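Local coordinates for protein urea carboxylase (Thermus thermophilus, PDB 3OEP) that is of uncertain function, being a fused homologue of KipI and KipA that probably does not act as the allophanate hydrolase it was once taken for, at residues L260-V265 and V290-A294; L273-Y278 and V330-A335; F293-G297 and Q383-P387; A300-G304 and L314-K319; P309-L314 and P377-Q383. All coordinates share one frame. Numbering follows the deposited sequence.

Contact 1: L260-V265 and V290-A294. With SO4 (sulfate ion), chain E.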
# COMPACT_ATOMS: atom_id res chain seq x y z
N LEU A 260 -7.03 17.33 11.05
CA LEU A 260 -6.98 18.65 11.68
C LEU A 260 -6.89 19.77 10.63
O LEU A 260 -7.60 20.77 10.72
CB LEU A 260 -5.80 18.75 12.65
CG LEU A 260 -5.61 20.11 13.35
CD1 LEU A 260 -6.89 20.54 14.03
CD2 LEU A 260 -4.46 20.07 14.34
N ALA A 261 -5.99 19.60 9.66
CA ALA A 261 -5.85 20.57 8.57
C ALA A 261 -7.18 20.79 7.85
O ALA A 261 -7.59 21.93 7.64
CB ALA A 261 -4.77 20.11 7.58
N ASN A 262 -7.87 19.71 7.49
CA ASN A 262 -9.16 19.82 6.82
C ASN A 262 -10.22 20.49 7.68
O ASN A 262 -10.98 21.33 7.19
CB ASN A 262 -9.66 18.45 6.37
CG ASN A 262 -9.21 18.10 4.96
OD1 ASN A 262 -9.07 18.98 4.11
ND2 ASN A 262 -8.97 16.82 4.71
N ARG A 263 -10.27 20.13 8.95
CA ARG A 263 -11.27 20.70 9.85
C ARG A 263 -11.06 22.20 10.08
O ARG A 263 -12.03 22.94 10.24
CB ARG A 263 -11.30 19.92 11.17
CG ARG A 263 -12.01 18.58 11.00
CD ARG A 263 -11.71 17.62 12.13
NE ARG A 263 -12.43 16.36 11.97
CZ ARG A 263 -12.10 15.21 12.56
NH1 ARG A 263 -11.03 15.13 13.36
NH2 ARG A 263 -12.83 14.12 12.35
N LEU A 264 -9.81 22.65 10.06
CA LEU A 264 -9.50 24.07 10.22
C LEU A 264 -10.08 24.94 9.11
O LEU A 264 -10.38 26.11 9.34
CB LEU A 264 -7.99 24.30 10.32
CG LEU A 264 -7.37 23.88 11.65
CD1 LEU A 264 -5.86 23.72 11.50
CD2 LEU A 264 -7.73 24.91 12.74
N VAL A 265 -10.24 24.38 7.91
CA VAL A 265 -10.82 25.12 6.79
C VAL A 265 -12.24 24.67 6.45
O VAL A 265 -12.74 24.92 5.35
CB VAL A 265 -9.92 25.04 5.55
CG1 VAL A 265 -8.58 25.69 5.84
CG2 VAL A 265 -9.74 23.58 5.07
N VAL A 290 -8.18 30.36 1.55
CA VAL A 290 -7.97 30.10 2.96
C VAL A 290 -7.45 28.67 3.04
O VAL A 290 -8.07 27.74 2.52
CB VAL A 290 -9.23 30.31 3.80
CG1 VAL A 290 -9.00 29.86 5.24
CG2 VAL A 290 -9.61 31.78 3.76
N ALA A 291 -6.27 28.54 3.64
CA ALA A 291 -5.59 27.26 3.73
C ALA A 291 -5.20 27.00 5.17
O ALA A 291 -5.22 27.90 6.01
CB ALA A 291 -4.34 27.27 2.82
N ALA A 292 -4.87 25.75 5.48
CA ALA A 292 -4.40 25.40 6.82
C ALA A 292 -3.24 24.43 6.73
O ALA A 292 -3.23 23.54 5.87
CB ALA A 292 -5.52 24.80 7.65
N PHE A 293 -2.28 24.63 7.62
CA PHE A 293 -1.09 23.82 7.71
C PHE A 293 -1.13 23.06 9.03
O PHE A 293 -1.42 23.63 10.08
CB PHE A 293 0.15 24.72 7.63
CG PHE A 293 1.43 24.02 7.94
CD1 PHE A 293 2.31 24.54 8.89
CD2 PHE A 293 1.76 22.82 7.31
CE1 PHE A 293 3.49 23.89 9.19
CE2 PHE A 293 2.95 22.17 7.61
CZ PHE A 293 3.81 22.70 8.56
N ALA A 294 -0.90 21.75 8.97
CA ALA A 294 -0.87 20.91 10.16
C ALA A 294 0.18 19.82 9.98
O ALA A 294 0.71 19.63 8.88
CB ALA A 294 -2.24 20.30 10.45
S SO4 E . -15.63 15.22 9.88
O1 SO4 E . -14.90 16.47 10.09
O2 SO4 E . -14.93 14.13 10.57
O3 SO4 E . -15.70 14.91 8.45
O4 SO4 E . -16.98 15.35 10.41
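Helix 260-264 packs on the sheet face at strand 290-294 and runs roughly antiparallel to it, with N-to-C directions 154° apart and segment axes 7.3 Å apart at closest approach. Alanines make the close fit possible: A261 CB meets A294 CB at 3.8 Å, the CA atoms of these two residues are 5.2 Å apart, and A292 CB lies 3.5 Å from A261 O. L264, in the mt rotamer, sets its CB 3.7 Å from A292 CB, whereas L260 takes the tp rotamer and only grazes the strand, its CG 4.5 Å from A294 CB. V265, in the m rotamer, brings CG1 to 3.7 Å from A292 CB and 4.2 Å from V290 CG1. R263 points the other way: chi2 and chi3 near t extend it from the helix, so that NE and NH2 donate to sulfate O1 (3.1 Å) and O2 (2.8 Å). The sulfate, probably from the crystallisation liquor, also accepts from A269 N. This is apolar helix-on-sheet packing, without a hydrogen bond between the segments. A261 and V265 also touch A335 of the adjacent strand 331-336, while S312 of strand 311-315 packs on A292 from the other neighbouring strand.

Contact 2: L273-Y278 and V330-A335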
# COMPACT_ATOMS: atom_id res chain seq x y z
N LEU A 273 -6.32 16.63 0.28
CA LEU A 273 -5.37 17.66 0.69
C LEU A 273 -3.96 17.20 0.32
O LEU A 273 -3.79 16.09 -0.20
CB LEU A 273 -5.51 17.99 2.18
CG LEU A 273 -4.86 17.08 3.24
CD1 LEU A 273 -5.17 17.62 4.63
CD2 LEU A 273 -5.31 15.66 3.11
N LEU A 274 -2.98 18.07 0.56
CA LEU A 274 -1.59 17.78 0.21
C LEU A 274 -0.81 17.24 1.41
O LEU A 274 -0.87 17.81 2.49
CB LEU A 274 -0.92 19.06 -0.30
CG LEU A 274 0.44 18.89 -0.98
CD1 LEU A 274 0.36 17.87 -2.10
CD2 LEU A 274 0.93 20.23 -1.51
N GLU A 275 -0.09 16.14 1.20
CA GLU A 275 0.85 15.61 2.18
C GLU A 275 2.24 15.81 1.58
O GLU A 275 2.44 15.55 0.40
CB GLU A 275 0.63 14.12 2.43
CG GLU A 275 1.61 13.52 3.44
CD GLU A 275 1.50 12.01 3.54
OE1 GLU A 275 2.34 11.33 2.93
OE2 GLU A 275 0.58 11.52 4.25
N PHE A 276 3.19 16.27 2.39
CA PHE A 276 4.59 16.34 1.97
C PHE A 276 5.51 15.91 3.10
O PHE A 276 5.19 16.07 4.28
CB PHE A 276 4.96 17.74 1.48
CG PHE A 276 4.53 18.84 2.40
CD1 PHE A 276 5.40 19.38 3.32
CD2 PHE A 276 3.23 19.33 2.34
CE1 PHE A 276 4.99 20.40 4.17
CE2 PHE A 276 2.81 20.34 3.20
CZ PHE A 276 3.69 20.87 4.11
N ALA A 277 6.67 15.37 2.73
CA ALA A 277 7.59 14.82 3.71
C ALA A 277 9.02 15.25 3.42
O ALA A 277 9.43 15.32 2.26
CB ALA A 277 7.49 13.30 3.73
N TYR A 278 9.76 15.56 4.48
CA TYR A 278 11.20 15.86 4.44
C TYR A 278 11.51 17.22 3.79
O TYR A 278 12.16 18.08 4.40
CB TYR A 278 11.99 14.71 3.78
CG TYR A 278 11.89 13.37 4.53
CD1 TYR A 278 10.97 12.39 4.16
CD2 TYR A 278 12.73 13.09 5.61
CE1 TYR A 278 10.88 11.16 4.85
CE2 TYR A 278 12.65 11.88 6.30
CZ TYR A 278 11.73 10.92 5.92
OH TYR A 278 11.68 9.73 6.62
N VAL A 330 8.62 15.03 10.19
CA VAL A 330 9.00 15.08 8.80
C VAL A 330 7.84 15.30 7.85
O VAL A 330 8.08 15.55 6.68
CB VAL A 330 9.70 13.78 8.35
CG1 VAL A 330 11.00 13.60 9.10
CG2 VAL A 330 8.79 12.58 8.53
N ARG A 331 6.60 15.23 8.34
CA ARG A 331 5.44 15.14 7.46
C ARG A 331 4.40 16.22 7.75
O ARG A 331 3.87 16.30 8.85
CB ARG A 331 4.81 13.76 7.57
CG ARG A 331 3.82 13.39 6.48
CD ARG A 331 3.53 11.88 6.51
NE ARG A 331 4.78 11.12 6.47
CZ ARG A 331 5.40 10.70 5.38
NH1 ARG A 331 4.88 10.87 4.17
NH2 ARG A 331 6.56 10.05 5.50
N GLY A 332 4.13 17.04 6.74
CA GLY A 332 3.18 18.13 6.85
C GLY A 332 1.99 17.95 5.94
O GLY A 332 2.04 17.16 4.98
N TYR A 333 0.92 18.68 6.25
CA TYR A 333 -0.33 18.67 5.50
C TYR A 333 -0.80 20.09 5.19
O TYR A 333 -0.76 20.96 6.06
CB TYR A 333 -1.43 17.94 6.28
CG TYR A 333 -1.07 16.50 6.44
CD1 TYR A 333 -0.32 16.07 7.52
CD2 TYR A 333 -1.40 15.57 5.45
CE1 TYR A 333 0.07 14.75 7.64
CE2 TYR A 333 -1.01 14.25 5.55
CZ TYR A 333 -0.28 13.84 6.65
OH TYR A 333 0.10 12.52 6.74
N LEU A 334 -1.23 20.30 3.96
CA LEU A 334 -1.82 21.57 3.57
C LEU A 334 -3.21 21.31 3.02
O LEU A 334 -3.36 20.61 2.02
CB LEU A 334 -0.95 22.26 2.51
CG LEU A 334 -1.40 23.66 2.08
CD1 LEU A 334 -1.19 24.65 3.21
CD2 LEU A 334 -0.64 24.07 0.82
N ALA A 335 -4.21 21.87 3.69
CA ALA A 335 -5.60 21.80 3.25
C ALA A 335 -6.04 23.16 2.72
O ALA A 335 -5.49 24.19 3.11
CB ALA A 335 -6.49 21.38 4.41
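Strands 273-277 and 331-336 are antiparallel neighbours in a five-stranded sheet of the KipA-like, cyclophilin-like half of the chain. Backbone hydrogen bonds set the register. L274 and L334 form one hydrogen-bonded pair (L274 N to L334 O 3.0 Å and L334 N to L274 O 2.9 Å), F276 and G332 another, and Y278 N to V330 O (2.8 Å) extends the pairing. E275-Y333 and A277-R331 are the non-hydrogen-bonded pairs. The polar side chains gather on the face of E275, whose carboxylate also pairs with R420 and accepts from L253 N; Y333 OH donates to E275 OE2 at 2.7 Å and also bonds D254 N, and R331 NE reaches G481 O. On the other face, L274 CB packs on L334 CB at 4.3 Å, and the F276 ring lies over G332, where a side chain would collide. Y278, whose hydroxyl bonds to A418 O, holds its ring over V330 CB. Diagonally, R331 NH1 makes a salt bridge with E275 OE1 at 2.9 Å.

Contact 3: F293-G297 and Q383-P387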
# COMPACT_ATOMS: atom_id res chain seq x y z
N PHE A 293 -2.28 24.63 7.62
CA PHE A 293 -1.09 23.82 7.71
C PHE A 293 -1.13 23.06 9.03
O PHE A 293 -1.42 23.63 10.08
CB PHE A 293 0.15 24.72 7.63
CG PHE A 293 1.43 24.02 7.94
CD1 PHE A 293 2.31 24.54 8.89
CD2 PHE A 293 1.76 22.82 7.31
CE1 PHE A 293 3.49 23.89 9.19
CE2 PHE A 293 2.95 22.17 7.61
CZ PHE A 293 3.81 22.70 8.56
N ALA A 294 -0.90 21.75 8.97
CA ALA A 294 -0.87 20.91 10.16
C ALA A 294 0.18 19.82 9.98
O ALA A 294 0.71 19.63 8.88
CB ALA A 294 -2.24 20.30 10.45
N GLY A 295 0.47 19.10 11.06
CA GLY A 295 1.54 18.12 11.05
C GLY A 295 2.81 18.68 11.67
O GLY A 295 2.76 19.60 12.48
N TYR A 296 3.94 18.10 11.28
CA TYR A 296 5.21 18.38 11.95
C TYR A 296 6.35 18.45 10.95
O TYR A 296 6.19 18.12 9.79
CB TYR A 296 5.50 17.29 12.99
CG TYR A 296 4.37 17.07 13.96
CD1 TYR A 296 4.30 17.77 15.15
CD2 TYR A 296 3.34 16.17 13.67
CE1 TYR A 296 3.25 17.58 16.03
CE2 TYR A 296 2.29 15.97 14.53
CZ TYR A 296 2.25 16.68 15.72
OH TYR A 296 1.19 16.48 16.57
N GLY A 297 7.50 18.93 11.42
CA GLY A 297 8.71 18.94 10.60
C GLY A 297 8.97 20.22 9.84
O GLY A 297 10.02 20.36 9.22
N GLN A 383 -2.06 21.17 18.50
CA GLN A 383 -1.58 19.86 18.09
C GLN A 383 -0.99 19.15 19.29
O GLN A 383 -0.34 19.78 20.13
CB GLN A 383 -0.50 19.98 17.03
CG GLN A 383 -0.94 20.71 15.79
CD GLN A 383 -0.09 20.34 14.60
OE1 GLN A 383 -0.61 20.05 13.52
NE2 GLN A 383 1.23 20.32 14.79
N ARG A 384 -1.20 17.84 19.35
CA ARG A 384 -0.50 17.02 20.33
C ARG A 384 1.01 17.17 20.10
O ARG A 384 1.46 17.28 18.96
CB ARG A 384 -0.93 15.55 20.20
CG ARG A 384 -0.58 14.89 18.88
CD ARG A 384 -1.22 13.51 18.72
NE ARG A 384 -2.67 13.57 18.52
CZ ARG A 384 -3.42 12.56 18.07
NH1 ARG A 384 -2.86 11.39 17.74
NH2 ARG A 384 -4.73 12.72 17.93
N PRO A 385 1.80 17.20 21.19
CA PRO A 385 3.24 17.30 20.96
C PRO A 385 3.81 16.02 20.37
O PRO A 385 3.30 14.92 20.63
CB PRO A 385 3.80 17.56 22.36
CG PRO A 385 2.78 17.03 23.29
CD PRO A 385 1.46 17.25 22.62
N LEU A 386 4.85 16.16 19.55
CA LEU A 386 5.55 15.03 18.98
C LEU A 386 6.78 14.77 19.85
O LEU A 386 7.65 15.63 19.94
CB LEU A 386 5.98 15.34 17.55
CG LEU A 386 6.68 14.23 16.78
CD1 LEU A 386 5.75 13.04 16.56
CD2 LEU A 386 7.20 14.76 15.46
N PRO A 387 6.85 13.60 20.50
CA PRO A 387 7.99 13.33 21.38
C PRO A 387 9.27 13.05 20.60
O PRO A 387 9.21 12.66 19.43
CB PRO A 387 7.54 12.11 22.17
CG PRO A 387 6.60 11.40 21.27
CD PRO A 387 5.93 12.45 20.42
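The end of strand 289-295 faces an irregular loop here, and the backbones stay well apart: the CA atoms of G295 and Q383 are 7.9 Å from each other, those of Y296 and L386 7.8 Å. G295 has phi/psi of 99/-156°, a conformation suited to glycine, while residues 383-387 are extended and form no strand. Side chains bridge the gap. The carboxamide of Q383 engages both polar atoms of G295 like a missing strand partner, with G295 N donating to Q383 OE1 (2.8 Å) and Q383 NE2 to G295 O (2.9 Å). The Y296 ring is inserted into the loop, with Q383 NE2 over one face and L386 CB over the opposite one in a CH-pi contact 4.1 Å from the centroid. At its tip, Y296 OH donates to R384 O at 2.5 Å, anchoring the loop main chain. W478 of helix 477-480 touches Y296 and L386 and makes a cation-pi contact with R384, while L260 of helix 255-264 packs on Q383 and S257 on Y296, so the junction lies between two helices.

Contact 4: A300-G304 and L314-K319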
# COMPACT_ATOMS: atom_id res chain seq x y z
N ALA A 300 5.42 26.92 8.02
CA ALA A 300 5.06 27.49 6.74
C ALA A 300 5.57 28.93 6.69
O ALA A 300 5.63 29.61 7.71
CB ALA A 300 3.55 27.43 6.52
N LEU A 301 5.94 29.36 5.48
CA LEU A 301 6.49 30.70 5.26
C LEU A 301 5.66 31.40 4.20
O LEU A 301 5.56 30.92 3.07
CB LEU A 301 7.94 30.63 4.78
CG LEU A 301 9.01 30.10 5.73
CD1 LEU A 301 10.37 30.14 5.04
CD2 LEU A 301 9.04 30.91 7.01
N LEU A 302 5.06 32.53 4.57
CA LEU A 302 4.22 33.29 3.65
C LEU A 302 4.42 34.77 3.89
O LEU A 302 4.22 35.25 5.01
CB LEU A 302 2.75 32.91 3.84
CG LEU A 302 1.75 33.62 2.93
CD1 LEU A 302 2.00 33.26 1.48
CD2 LEU A 302 0.31 33.28 3.34
N GLU A 303 4.81 35.50 2.84
CA GLU A 303 5.00 36.95 2.90
C GLU A 303 5.91 37.37 4.06
O GLU A 303 5.65 38.37 4.74
CB GLU A 303 3.65 37.67 2.99
CG GLU A 303 2.75 37.43 1.78
CD GLU A 303 1.43 38.18 1.88
OE1 GLU A 303 0.48 37.64 2.48
OE2 GLU A 303 1.34 39.30 1.34
N GLY A 304 6.96 36.59 4.29
CA GLY A 304 7.95 36.88 5.33
C GLY A 304 7.62 36.35 6.72
O GLY A 304 8.50 36.34 7.59
N LEU A 314 -4.93 33.29 5.49
CA LEU A 314 -5.28 33.81 4.17
C LEU A 314 -4.04 33.71 3.29
O LEU A 314 -2.95 34.10 3.68
CB LEU A 314 -5.79 35.25 4.27
CG LEU A 314 -6.49 35.89 3.05
CD1 LEU A 314 -5.50 36.21 1.95
CD2 LEU A 314 -7.63 35.04 2.50
N TRP A 315 -4.23 33.15 2.10
CA TRP A 315 -3.17 32.95 1.14
C TRP A 315 -3.57 33.72 -0.12
O TRP A 315 -4.37 33.24 -0.92
CB TRP A 315 -3.01 31.45 0.90
CG TRP A 315 -1.91 31.03 -0.03
CD1 TRP A 315 -0.91 31.81 -0.56
CD2 TRP A 315 -1.68 29.70 -0.51
NE1 TRP A 315 -0.09 31.05 -1.36
CE2 TRP A 315 -0.54 29.75 -1.35
CE3 TRP A 315 -2.34 28.48 -0.34
CZ2 TRP A 315 -0.04 28.62 -2.00
CZ3 TRP A 315 -1.84 27.36 -0.99
CH2 TRP A 315 -0.71 27.44 -1.81
N PRO A 316 -3.04 34.95 -0.28
CA PRO A 316 -3.52 35.81 -1.35
C PRO A 316 -3.01 35.41 -2.73
O PRO A 316 -1.90 34.86 -2.84
CB PRO A 316 -2.99 37.20 -0.98
CG PRO A 316 -2.56 37.10 0.44
CD PRO A 316 -2.15 35.68 0.64
N ARG A 317 -3.80 35.70 -3.75
CA ARG A 317 -3.43 35.44 -5.14
C ARG A 317 -2.03 35.98 -5.42
O ARG A 317 -1.70 37.11 -5.06
CB ARG A 317 -4.43 36.10 -6.08
CG ARG A 317 -4.02 36.12 -7.54
CD ARG A 317 -5.11 36.77 -8.38
NE ARG A 317 -6.20 35.84 -8.63
CZ ARG A 317 -7.45 36.18 -8.94
NH1 ARG A 317 -7.81 37.46 -9.03
NH2 ARG A 317 -8.35 35.23 -9.15
N GLY A 318 -1.21 35.14 -6.06
CA GLY A 318 0.13 35.54 -6.49
C GLY A 318 1.21 35.46 -5.43
O GLY A 318 2.38 35.70 -5.74
N LYS A 319 0.85 35.13 -4.19
CA LYS A 319 1.84 35.02 -3.12
C LYS A 319 2.31 33.58 -3.00
O LYS A 319 1.54 32.63 -3.16
CB LYS A 319 1.27 35.51 -1.79
CG LYS A 319 0.74 36.95 -1.83
CD LYS A 319 1.79 37.95 -2.29
CE LYS A 319 1.27 39.39 -2.19
NZ LYS A 319 2.34 40.38 -2.47
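This is a small, peripheral, mainly apolar contact, where the turn leaving strand 298-302 meets the type II turn P316-K319 after strand 311-315. These strands belong to the two facing antiparallel sheets, and L302 spans the gap between them. In the tp rotamer, L302 places CD2 3.4 Å from L314 O and 4.4 Å from P316 CD, and CD1 3.8 Å from W315 CD1 and 4.0 Å from K319 CB. The turn is closed by K319 N to P316 O (3.1 Å) and by W315 NE1, which donates to K319 O at 2.9 Å; G318, with positive phi, suits its third position. At the exposed edge, E303 OE1 lies 3.7 Å from P316 CG, and OE2 3.5 Å from K319 CE. With E303 OE2 4.1 Å from K319 NZ, beyond a salt bridge, and no hydrogen bond between the segments, the contact rests on packing of L302, and of the E303 carboxylate against the aliphatic parts of P316 and K319, with at most a loose attraction of opposite charges.

Contact 5: P309-L314 and P377-Q383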
# COMPACT_ATOMS: atom_id res chain seq x y z
N PRO A 309 2.41 24.93 12.56
CA PRO A 309 1.31 24.04 12.22
C PRO A 309 0.16 24.14 13.21
O PRO A 309 0.38 24.48 14.38
CB PRO A 309 1.96 22.64 12.24
CG PRO A 309 3.15 22.78 13.11
CD PRO A 309 3.62 24.19 12.98
N GLY A 310 -1.04 23.87 12.73
CA GLY A 310 -2.25 23.88 13.54
C GLY A 310 -3.10 25.12 13.38
O GLY A 310 -3.92 25.42 14.24
N GLN A 311 -2.93 25.86 12.28
CA GLN A 311 -3.75 27.03 12.06
C GLN A 311 -4.03 27.29 10.59
O GLN A 311 -3.31 26.80 9.70
CB GLN A 311 -3.11 28.27 12.71
CG GLN A 311 -1.80 28.71 12.09
CD GLN A 311 -1.07 29.74 12.94
OE1 GLN A 311 -0.40 29.39 13.92
NE2 GLN A 311 -1.20 31.01 12.58
N SER A 312 -5.09 28.06 10.35
CA SER A 312 -5.47 28.47 9.01
C SER A 312 -5.07 29.93 8.78
O SER A 312 -4.89 30.70 9.73
CB SER A 312 -6.97 28.28 8.77
OG SER A 312 -7.73 29.26 9.44
N PHE A 313 -4.96 30.29 7.51
CA PHE A 313 -4.44 31.59 7.13
C PHE A 313 -4.98 31.99 5.77
O PHE A 313 -5.42 31.14 4.99
CB PHE A 313 -2.91 31.56 7.12
CG PHE A 313 -2.31 30.48 6.26
CD1 PHE A 313 -2.09 29.21 6.77
CD2 PHE A 313 -1.96 30.74 4.94
CE1 PHE A 313 -1.54 28.21 5.98
CE2 PHE A 313 -1.41 29.74 4.14
CZ PHE A 313 -1.20 28.47 4.66
N LEU A 314 -4.93 33.29 5.49
CA LEU A 314 -5.28 33.81 4.17
C LEU A 314 -4.04 33.71 3.29
O LEU A 314 -2.95 34.10 3.68
CB LEU A 314 -5.79 35.25 4.27
CG LEU A 314 -6.49 35.89 3.05
CD1 LEU A 314 -5.50 36.21 1.95
CD2 LEU A 314 -7.63 35.04 2.50
N PRO A 377 -10.36 32.88 7.71
CA PRO A 377 -9.03 32.44 8.12
C PRO A 377 -8.80 32.70 9.61
O PRO A 377 -9.62 33.33 10.27
CB PRO A 377 -8.10 33.33 7.29
CG PRO A 377 -8.85 34.60 7.16
CD PRO A 377 -10.31 34.21 7.06
N GLY A 378 -7.68 32.19 10.12
CA GLY A 378 -7.25 32.48 11.49
C GLY A 378 -7.77 31.54 12.56
O GLY A 378 -7.70 31.88 13.74
N ARG A 379 -8.29 30.38 12.16
CA ARG A 379 -8.65 29.35 13.14
C ARG A 379 -7.37 28.68 13.61
O ARG A 379 -6.39 28.61 12.88
CB ARG A 379 -9.56 28.29 12.54
CG ARG A 379 -10.97 28.74 12.20
CD ARG A 379 -11.99 27.65 12.51
NE ARG A 379 -13.13 27.67 11.58
CZ ARG A 379 -13.48 26.68 10.75
NH1 ARG A 379 -12.80 25.54 10.70
NH2 ARG A 379 -14.53 26.84 9.95
N ALA A 380 -7.39 28.17 14.84
CA ALA A 380 -6.27 27.40 15.35
C ALA A 380 -6.76 26.36 16.34
O ALA A 380 -7.69 26.60 17.10
CB ALA A 380 -5.24 28.31 16.01
N PHE A 381 -6.13 25.19 16.30
CA PHE A 381 -6.41 24.10 17.24
C PHE A 381 -5.07 23.54 17.71
O PHE A 381 -4.13 23.45 16.92
CB PHE A 381 -7.24 23.01 16.56
CG PHE A 381 -7.80 21.98 17.50
CD1 PHE A 381 -9.01 22.19 18.15
CD2 PHE A 381 -7.10 20.81 17.76
CE1 PHE A 381 -9.53 21.24 19.03
CE2 PHE A 381 -7.61 19.85 18.63
CZ PHE A 381 -8.82 20.07 19.27
N PRO A 382 -4.97 23.17 19.00
CA PRO A 382 -3.68 22.70 19.48
C PRO A 382 -3.31 21.34 18.89
O PRO A 382 -4.17 20.46 18.78
CB PRO A 382 -3.89 22.58 21.00
CG PRO A 382 -5.35 22.32 21.13
CD PRO A 382 -5.98 23.18 20.08
N GLN A 383 -2.06 21.17 18.50
CA GLN A 383 -1.58 19.86 18.09
C GLN A 383 -0.99 19.15 19.29
O GLN A 383 -0.34 19.78 20.13
CB GLN A 383 -0.50 19.98 17.03
CG GLN A 383 -0.94 20.71 15.79
CD GLN A 383 -0.09 20.34 14.60
OE1 GLN A 383 -0.61 20.05 13.52
NE2 GLN A 383 1.23 20.32 14.79
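S312 turns its side chain onto the backbone of the passing loop, its OG 3.6 Å from P377 C and 3.7 Å from R379 CB. In the p rotamer S312 OG accepts a hydrogen bond from R379 N (3.0 Å), next to the main-chain bond from S312 N to R379 O (2.9 Å). F381 N donates to G310 O at 3.0 Å, and G378 N to S312 O at 3.2 Å, a weak bond. The loop thus runs antiparallel to the strand, end-to-end directions 177° apart, yet Q311 and A380 form just a single bridge, their CA atoms 4.2 Å apart. At one end P377 CB rests 3.6 Å from L314 N; at the other, Q383, whose side-chain carboxamide is hydrogen-bonded to G295, places NE2 3.5 Å from P309 CB. G310 is tightly enclosed: a side chain there would clash with F381 O. G310 and Q311 together face F293 as a G1 beta bulge at the start of strand 311-315. That strand is one of the two edge strands of its sheet, paired on its inner side with 289-295, and the loop flanks its other edge; R379 and F381 extend to L264 and L260 of helix 255-264.

Following the chain, helix 255-264 first meets strand 289-295 in contact 1, closing a loop of 24 intervening residues. Strand 273-277 lies inside that loop but its pairing with 331-336 closes later, so contact 2 crosses contact 1. Contact 3 starts on strand 289-295, where contact 1 ends, and makes a long closure to the loop before strand 390-396; it also crosses contact 2. Nested inside contact 3 are contact 4, a short closure also enclosed by contact 2, and contact 5, which also crosses contact 2. Contacts 4 and 5 cross and share L314, while Q383 joins 3 to 5. Together they bind the helix, the five-stranded sheet, the turns beside its facing sheet and the loop before the C-terminal barrel.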